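Local coordinates for Tlr1789 protein (Thermosynechococcus elongatus, PDB 2X8X) that probably helps assemble beta-barrel proteins in the cyanobacterial outer membrane as an Omp85-family protein, here represented by its N-terminal region of three POTRA domains, at residues A[25-30]-A[69-74]; A[197-202]-A[209-214]. All coordinates share one frame; numbering follows the deposited sequence.

Contact 1: residues A[25-30]-A[69-74]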
ATOM      1  N   GLN A  25     -12.790  20.650  17.681  1.00 29.98           N
ATOM      2  CA  GLN A  25     -12.007  19.954  18.698  1.00 31.45           C
ATOM      3  C   GLN A  25     -10.509  20.125  18.402  1.00 30.69           C
ATOM      4  O   GLN A  25      -9.744  20.276  19.300  1.00 30.40           O
ATOM      5  CB  GLN A  25     -12.434  18.487  18.608  1.00 32.92           C
ATOM      6  CG  GLN A  25     -11.980  17.432  19.627  1.00 42.27           C
ATOM      7  CD  GLN A  25     -12.944  16.174  19.639  1.00 49.87           C
ATOM      8  OE1 GLN A  25     -13.443  15.739  18.586  1.00 54.49           O
ATOM      9  NE2 GLN A  25     -13.191  15.602  20.837  1.00 52.33           N
ATOM     10  N   VAL A  26     -10.086  20.120  17.132  1.00 30.18           N
ATOM     11  CA  VAL A  26      -8.649  20.028  16.818  1.00 28.70           C
ATOM     12  C   VAL A  26      -7.972  21.395  16.605  1.00 28.08           C
ATOM     13  O   VAL A  26      -6.775  21.509  16.673  1.00 28.28           O
ATOM     14  CB  VAL A  26      -8.360  19.084  15.597  1.00 28.09           C
ATOM     15  CG1 VAL A  26      -9.010  17.714  15.773  1.00 29.13           C
ATOM     16  CG2 VAL A  26      -8.883  19.662  14.358  1.00 26.62           C
ATOM     17  N   ILE A  27      -8.731  22.430  16.346  1.00 28.08           N
ATOM     18  CA  ILE A  27      -8.123  23.758  16.124  1.00 29.48           C
ATOM     19  C   ILE A  27      -7.930  24.461  17.470  1.00 30.93           C
ATOM     20  O   ILE A  27      -8.572  24.093  18.465  1.00 31.75           O
ATOM     21  CB  ILE A  27      -8.976  24.658  15.187  1.00 28.49           C
ATOM     22  CG1 ILE A  27     -10.282  25.049  15.898  1.00 27.45           C
ATOM     23  CG2 ILE A  27      -9.106  23.964  13.757  1.00 25.93           C
ATOM     24  CD1 ILE A  27     -11.403  25.682  15.040  1.00 30.75           C
ATOM     25  N   SER A  28      -7.042  25.444  17.522  1.00 30.91           N
ATOM     26  CA  SER A  28      -6.903  26.159  18.765  1.00 32.43           C
ATOM     27  C   SER A  28      -7.585  27.516  18.679  1.00 31.98           C
ATOM     28  O   SER A  28      -7.792  28.143  19.697  1.00 32.48           O
ATOM     29  CB  SER A  28      -5.424  26.291  19.165  1.00 33.07           C
ATOM     30  OG  SER A  28      -4.718  26.966  18.109  1.00 38.73           O
ATOM     31  N   THR A  29      -7.897  27.983  17.469  1.00 31.49           N
ATOM     32  CA  THR A  29      -8.497  29.306  17.299  1.00 31.55           C
ATOM     33  C   THR A  29      -9.973  29.266  17.721  1.00 31.13           C
ATOM     34  O   THR A  29     -10.778  28.439  17.222  1.00 32.41           O
ATOM     35  CB  THR A  29      -8.295  29.879  15.857  1.00 31.88           C
ATOM     36  OG1 THR A  29      -6.891  29.820  15.495  1.00 33.18           O
ATOM     37  CG2 THR A  29      -8.758  31.332  15.821  1.00 32.29           C
ATOM     38  N   ARG A  30     -10.288  30.135  18.679  1.00 30.20           N
ATOM     39  CA  ARG A  30     -11.610  30.322  19.279  1.00 29.60           C
ATOM     40  C   ARG A  30     -12.041  31.795  19.150  1.00 26.92           C
ATOM     41  O   ARG A  30     -11.203  32.669  18.975  1.00 24.33           O
ATOM     42  CB  ARG A  30     -11.603  29.987  20.800  1.00 30.53           C
ATOM     43  CG  ARG A  30     -10.972  28.620  21.245  1.00 35.25           C
ATOM     44  CD  ARG A  30     -11.876  27.428  20.899  1.00 39.76           C
ATOM     45  NE  ARG A  30     -11.169  26.135  20.975  1.00 44.71           N
ATOM     46  CZ  ARG A  30     -11.374  25.089  20.156  1.00 46.29           C
ATOM     47  NH1 ARG A  30     -12.271  25.166  19.147  1.00 42.22           N
ATOM     48  NH2 ARG A  30     -10.657  23.957  20.338  1.00 47.61           N
ATOM     49  N   ILE A  69     -12.999  33.912  11.470  1.00 25.07           N
ATOM     50  CA  ILE A  69     -12.211  32.885  10.741  1.00 22.75           C
ATOM     51  C   ILE A  69     -13.168  31.832  10.228  1.00 23.88           C
ATOM     52  O   ILE A  69     -13.953  31.224  11.025  1.00 22.51           O
ATOM     53  CB  ILE A  69     -11.019  32.220  11.558  1.00 24.03           C
ATOM     54  CG1 ILE A  69     -10.062  33.310  12.039  1.00 20.07           C
ATOM     55  CG2 ILE A  69     -10.226  31.296  10.623  1.00 20.14           C
ATOM     56  CD1 ILE A  69      -9.447  34.075  10.867  1.00 22.36           C
ATOM     57  N   THR A  70     -13.147  31.663   8.895  1.00 22.34           N
ATOM     58  CA  THR A  70     -13.860  30.577   8.282  1.00 23.23           C
ATOM     59  C   THR A  70     -12.831  29.491   7.858  1.00 24.92           C
ATOM     60  O   THR A  70     -11.912  29.741   7.042  1.00 24.11           O
ATOM     61  CB  THR A  70     -14.738  31.049   7.046  1.00 23.42           C
ATOM     62  OG1 THR A  70     -15.674  32.070   7.469  1.00 24.97           O
ATOM     63  CG2 THR A  70     -15.527  29.888   6.473  1.00 20.11           C
ATOM     64  N   PHE A  71     -13.006  28.299   8.422  1.00 24.65           N
ATOM     65  CA  PHE A  71     -12.261  27.146   7.971  1.00 25.53           C
ATOM     66  C   PHE A  71     -13.014  26.439   6.844  1.00 25.81           C
ATOM     67  O   PHE A  71     -14.021  25.815   7.103  1.00 26.97           O
ATOM     68  CB  PHE A  71     -11.994  26.235   9.158  1.00 25.15           C
ATOM     69  CG  PHE A  71     -10.912  26.757  10.044  1.00 25.20           C
ATOM     70  CD1 PHE A  71     -11.206  27.367  11.268  1.00 23.20           C
ATOM     71  CD2 PHE A  71      -9.565  26.659   9.630  1.00 25.43           C
ATOM     72  CE1 PHE A  71     -10.144  27.851  12.079  1.00 22.03           C
ATOM     73  CE2 PHE A  71      -8.525  27.125  10.396  1.00 20.56           C
ATOM     74  CZ  PHE A  71      -8.815  27.707  11.664  1.00 23.00           C
ATOM     75  N   VAL A  72     -12.538  26.541   5.610  1.00 25.45           N
ATOM     76  CA  VAL A  72     -13.259  25.832   4.523  1.00 25.96           C
ATOM     77  C   VAL A  72     -12.611  24.453   4.298  1.00 23.87           C
ATOM     78  O   VAL A  72     -11.437  24.375   3.992  1.00 23.97           O
ATOM     79  CB  VAL A  72     -13.262  26.618   3.187  1.00 25.37           C
ATOM     80  CG1 VAL A  72     -14.285  25.985   2.195  1.00 28.53           C
ATOM     81  CG2 VAL A  72     -13.637  28.095   3.441  1.00 26.90           C
ATOM     82  N   VAL A  73     -13.434  23.418   4.402  1.00 23.77           N
ATOM     83  CA  VAL A  73     -13.010  22.061   4.452  1.00 22.07           C
ATOM     84  C   VAL A  73     -13.762  21.326   3.341  1.00 23.24           C
ATOM     85  O   VAL A  73     -14.908  21.681   3.054  1.00 22.11           O
ATOM     86  CB  VAL A  73     -13.402  21.648   5.847  1.00 24.10           C
ATOM     87  CG1 VAL A  73     -14.383  20.541   5.952  1.00 22.33           C
ATOM     88  CG2 VAL A  73     -12.213  21.671   6.790  1.00 18.77           C
ATOM     89  N   ARG A  74     -13.087  20.349   2.686  1.00 20.96           N
ATOM     90  CA  ARG A  74     -13.632  19.549   1.576  1.00 20.34           C
ATOM     91  C   ARG A  74     -13.269  18.105   1.984  1.00 19.73           C
ATOM     92  O   ARG A  74     -12.103  17.719   1.910  1.00 17.33           O
ATOM     93  CB  ARG A  74     -12.958  19.936   0.233  1.00 20.13           C
ATOM     94  CG  ARG A  74     -13.564  19.232  -0.961  1.00 24.13           C
ATOM     95  CD  ARG A  74     -12.901  19.723  -2.296  1.00 26.21           C
ATOM     96  NE  ARG A  74     -12.539  18.440  -2.813  1.00 34.44           N
ATOM     97  CZ  ARG A  74     -11.347  18.001  -3.181  1.00 29.96           C
ATOM     98  NH1 ARG A  74     -10.287  18.790  -3.319  1.00 30.65           N
ATOM     99  NH2 ARG A  74     -11.290  16.732  -3.495  1.00 28.89           N
TER
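Ile27 and Phe71 form the larger part of this buried contact, and the branches of the isoleucine show how. CB of Ile27 points toward strand 69-74 and divides there. The CG2 branch comes over one face of the Phe71 ring, 4.3 Å above its plane and displaced toward the rim. The other branch starts at CG1, set between the backbone N and the carbonyl carbon (chi1 68°), and runs on extended, bringing Ile27 CD1 to within 3.9 Å of Phe71 CE1. CG2 of Ile69 lies 3.7 Å above the opposite face of the same ring, so two isoleucines bracket the phenylalanine. A looser second touch, Thr29 CG2 to Ile69 CG1 at 4.5 Å, extends the apolar layer. The polar end of Thr29 is held elsewhere: OG1 hydrogen-bonds to Asp43 of helix 37-48, whose carboxylate also bonds Ser28 N. Ile27 is the first residue to leave helical geometry after helix 17-26, and it also packs on Val10 and Ile47. The exit of the first helix is thereby packed against both the second helix and the central strands of the sheet, as in the beta-alpha-alpha-beta-beta fold of POTRA domains.

Contact 2: residues A[197-202]-A[209-214]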
ATOM      1  N   ALA A 197      10.117 -25.811  -0.127  1.00 25.94           N
ATOM      2  CA  ALA A 197       9.711 -27.168  -0.415  1.00 26.61           C
ATOM      3  C   ALA A 197      10.337 -27.690  -1.709  1.00 25.40           C
ATOM      4  O   ALA A 197      10.786 -28.861  -1.800  1.00 24.96           O
ATOM      5  CB  ALA A 197       8.159 -27.247  -0.465  1.00 26.46           C
ATOM      6  N   ASP A 198      10.376 -26.814  -2.689  1.00 22.96           N
ATOM      7  CA  ASP A 198      10.919 -27.156  -3.995  1.00 22.96           C
ATOM      8  C   ASP A 198      12.426 -27.421  -3.839  1.00 21.88           C
ATOM      9  O   ASP A 198      12.934 -28.370  -4.423  1.00 20.48           O
ATOM     10  CB  ASP A 198      10.804 -25.963  -4.974  1.00 22.95           C
ATOM     11  CG  ASP A 198       9.373 -25.782  -5.578  1.00 29.08           C
ATOM     12  OD1 ASP A 198       8.471 -26.655  -5.418  1.00 30.72           O
ATOM     13  OD2 ASP A 198       9.173 -24.726  -6.236  1.00 29.52           O
ATOM     14  N   LEU A 199      13.134 -26.562  -3.097  1.00 21.57           N
ATOM     15  CA  LEU A 199      14.576 -26.700  -2.944  1.00 22.73           C
ATOM     16  C   LEU A 199      14.956 -28.013  -2.160  1.00 24.26           C
ATOM     17  O   LEU A 199      15.977 -28.682  -2.438  1.00 23.03           O
ATOM     18  CB  LEU A 199      15.148 -25.475  -2.228  1.00 23.75           C
ATOM     19  CG  LEU A 199      15.206 -24.151  -2.991  1.00 25.94           C
ATOM     20  CD1 LEU A 199      15.661 -23.082  -2.008  1.00 27.56           C
ATOM     21  CD2 LEU A 199      16.217 -24.346  -4.118  1.00 23.97           C
ATOM     22  N   ARG A 200      14.142 -28.356  -1.166  1.00 24.25           N
ATOM     23  CA  ARG A 200      14.218 -29.642  -0.466  1.00 23.21           C
ATOM     24  C   ARG A 200      14.019 -30.837  -1.382  1.00 23.57           C
ATOM     25  O   ARG A 200      14.785 -31.824  -1.297  1.00 19.18           O
ATOM     26  CB  ARG A 200      13.278 -29.656   0.757  1.00 24.39           C
ATOM     27  CG  ARG A 200      13.905 -28.723   1.840  1.00 30.09           C
ATOM     28  CD  ARG A 200      13.248 -28.837   3.234  1.00 35.71           C
ATOM     29  NE  ARG A 200      11.789 -28.660   3.118  1.00 38.34           N
ATOM     30  CZ  ARG A 200      11.118 -27.520   3.343  1.00 38.92           C
ATOM     31  NH1 ARG A 200      11.761 -26.410   3.716  1.00 36.15           N
ATOM     32  NH2 ARG A 200       9.786 -27.498   3.202  1.00 36.50           N
ATOM     33  N   ARG A 201      13.078 -30.732  -2.320  1.00 21.94           N
ATOM     34  CA  ARG A 201      12.917 -31.810  -3.311  1.00 22.87           C
ATOM     35  C   ARG A 201      14.093 -31.860  -4.240  1.00 22.74           C
ATOM     36  O   ARG A 201      14.504 -32.941  -4.634  1.00 21.36           O
ATOM     37  CB  ARG A 201      11.592 -31.693  -4.133  1.00 22.73           C
ATOM     38  CG  ARG A 201      10.373 -32.231  -3.399  1.00 24.04           C
ATOM     39  CD  ARG A 201       9.076 -32.186  -4.259  1.00 27.89           C
ATOM     40  NE  ARG A 201       8.730 -30.808  -4.606  1.00 31.11           N
ATOM     41  CZ  ARG A 201       7.954 -29.988  -3.891  1.00 32.63           C
ATOM     42  NH1 ARG A 201       7.378 -30.379  -2.759  1.00 32.77           N
ATOM     43  NH2 ARG A 201       7.723 -28.757  -4.324  1.00 35.43           N
ATOM     44  N   LEU A 202      14.635 -30.693  -4.612  1.00 22.01           N
ATOM     45  CA  LEU A 202      15.836 -30.696  -5.473  1.00 20.90           C
ATOM     46  C   LEU A 202      17.008 -31.332  -4.690  1.00 20.49           C
ATOM     47  O   LEU A 202      17.787 -32.126  -5.246  1.00 20.66           O
ATOM     48  CB  LEU A 202      16.173 -29.295  -6.017  1.00 19.96           C
ATOM     49  CG  LEU A 202      15.112 -28.776  -7.027  1.00 23.87           C
ATOM     50  CD1 LEU A 202      15.474 -27.313  -7.390  1.00 22.47           C
ATOM     51  CD2 LEU A 202      14.943 -29.716  -8.273  1.00 18.25           C
ATOM     52  N   GLU A 209      25.395 -29.797  -5.909  1.00 22.31           N
ATOM     53  CA  GLU A 209      26.189 -29.368  -4.803  1.00 25.37           C
ATOM     54  C   GLU A 209      25.590 -28.131  -4.145  1.00 26.08           C
ATOM     55  O   GLU A 209      25.689 -27.941  -2.926  1.00 26.78           O
ATOM     56  CB  GLU A 209      27.638 -29.160  -5.282  1.00 26.29           C
ATOM     57  CG  GLU A 209      28.184 -30.465  -5.858  1.00 30.86           C
ATOM     58  CD  GLU A 209      29.709 -30.481  -6.014  1.00 40.71           C
ATOM     59  OE1 GLU A 209      30.336 -29.393  -5.932  1.00 43.93           O
ATOM     60  OE2 GLU A 209      30.285 -31.588  -6.237  1.00 43.59           O
ATOM     61  N   ASP A 210      24.923 -27.294  -4.939  1.00 26.07           N
ATOM     62  CA  ASP A 210      24.359 -26.062  -4.401  1.00 27.10           C
ATOM     63  C   ASP A 210      23.251 -25.690  -5.331  1.00 25.81           C
ATOM     64  O   ASP A 210      23.308 -25.921  -6.552  1.00 26.06           O
ATOM     65  CB  ASP A 210      25.442 -24.961  -4.371  1.00 27.04           C
ATOM     66  CG  ASP A 210      24.992 -23.642  -3.637  1.00 33.04           C
ATOM     67  OD1 ASP A 210      24.198 -23.715  -2.661  1.00 37.38           O
ATOM     68  OD2 ASP A 210      25.473 -22.522  -4.046  1.00 33.76           O
ATOM     69  N   VAL A 211      22.206 -25.155  -4.762  1.00 26.19           N
ATOM     70  CA  VAL A 211      21.203 -24.475  -5.584  1.00 25.18           C
ATOM     71  C   VAL A 211      20.913 -23.157  -4.904  1.00 26.58           C
ATOM     72  O   VAL A 211      20.510 -23.183  -3.765  1.00 27.48           O
ATOM     73  CB  VAL A 211      19.884 -25.292  -5.639  1.00 25.67           C
ATOM     74  CG1 VAL A 211      18.835 -24.505  -6.454  1.00 23.31           C
ATOM     75  CG2 VAL A 211      20.082 -26.692  -6.197  1.00 18.78           C
ATOM     76  N   GLN A 212      21.083 -22.009  -5.564  1.00 27.64           N
ATOM     77  CA  GLN A 212      20.709 -20.745  -4.962  1.00 29.64           C
ATOM     78  C   GLN A 212      19.604 -20.056  -5.768  1.00 30.70           C
ATOM     79  O   GLN A 212      19.611 -20.038  -6.994  1.00 31.03           O
ATOM     80  CB  GLN A 212      21.912 -19.791  -4.831  1.00 31.42           C
ATOM     81  CG  GLN A 212      22.990 -20.170  -3.774  1.00 31.36           C
ATOM     82  CD  GLN A 212      22.475 -20.194  -2.289  1.00 38.35           C
ATOM     83  OE1 GLN A 212      21.673 -19.356  -1.865  1.00 42.56           O
ATOM     84  NE2 GLN A 212      22.958 -21.176  -1.511  1.00 36.94           N
ATOM     85  N   VAL A 213      18.666 -19.434  -5.079  1.00 30.47           N
ATOM     86  CA  VAL A 213      17.540 -18.788  -5.768  1.00 30.16           C
ATOM     87  C   VAL A 213      17.840 -17.296  -5.874  1.00 28.74           C
ATOM     88  O   VAL A 213      18.237 -16.710  -4.889  1.00 28.90           O
ATOM     89  CB  VAL A 213      16.213 -18.985  -4.988  1.00 30.32           C
ATOM     90  CG1 VAL A 213      15.114 -18.241  -5.677  1.00 32.25           C
ATOM     91  CG2 VAL A 213      15.811 -20.452  -4.972  1.00 29.76           C
ATOM     92  N   ALA A 214      17.649 -16.676  -7.035  1.00 27.60           N
ATOM     93  CA  ALA A 214      17.796 -15.217  -7.133  1.00 25.71           C
ATOM     94  C   ALA A 214      16.597 -14.723  -7.927  1.00 25.63           C
ATOM     95  O   ALA A 214      16.103 -15.473  -8.780  1.00 25.25           O
ATOM     96  CB  ALA A 214      19.082 -14.881  -7.828  1.00 26.16           C
TER
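The helix-to-strand unit of the last POTRA domain is joined here by Leu199 and Leu202 of helix 192-205, which pack against Val211 and Val213 of strand 208-217. The short segments run nearly antiparallel, at 162° with axes 9.9 Å apart, as expected when the chain doubles back after a brief turn. Leu199 carries most of the contact with a forked tip. Its CD2 methyl meets Val211 CG1 at 3.5 Å, a tight approach for two methyl groups, and its CD1 methyl lies 4.0 Å from Val213 CG2. That same valine methyl is equally far from Leu199 CD2, so the fork straddles it. CG1 of Val211 stands anti to the backbone N (chi1 177°), where it meets Leu199 and, more loosely, Leu202 CD1 at 4.5 Å. In the POTRA fold this second helix packs on one face of the sheet, and Leu202 and Val213 both reach Leu228 of the adjoining strand 224-232. Where strand 208-217 pairs with that neighbour, Glu209 and Asp210 both face Lys231 in a classic beta bulge just before Val211. Beside the apolar layer, Arg201 NH2 and Asp198 OD1, one helical turn apart, read as a salt bridge, but the modelled 2.5 Å is so short, and the N-H angle so bent, that its details are doubtful. Ala197 O lies 3.7 Å above the Arg201 guanidinium plane. Asp198 OD1 also accepts a hydrogen bond from Asp183 N, and its OD2 is hydrogen-bonded with Thr184 OG1, while Arg201 NE bonds to Glu181 O, tying the helix to the preceding loop. On the strand, Gln212, whose CB points away from the helix, donates through NE2 to the syn lone pair of Asp210 OD1 at 3.1 Å (N-H angle 155°), the oxygen tilted somewhat out of the amide plane.

Overall arrangement
From the N terminus, the chain runs through strand 5-13, and contact 1 opens at the C-terminal end of helix 17-26. It then passes helix 37-48 and strand 53-63, and strand 66-75 closes that loop of 38 intervening residues. The middle POTRA domain follows with its own three-stranded sheet. Contact 2 opens on helix 192-205 and closes on strand 208-217 after only six intervening residues. The two contacts are therefore in series, neither nested nor crossed: contact 1 spans most of its domain, whereas contact 2 joins consecutive elements. Their centres are about 61 Å apart, on opposite sides of the chain's centre, consistent with an elongated row of separately packed domains.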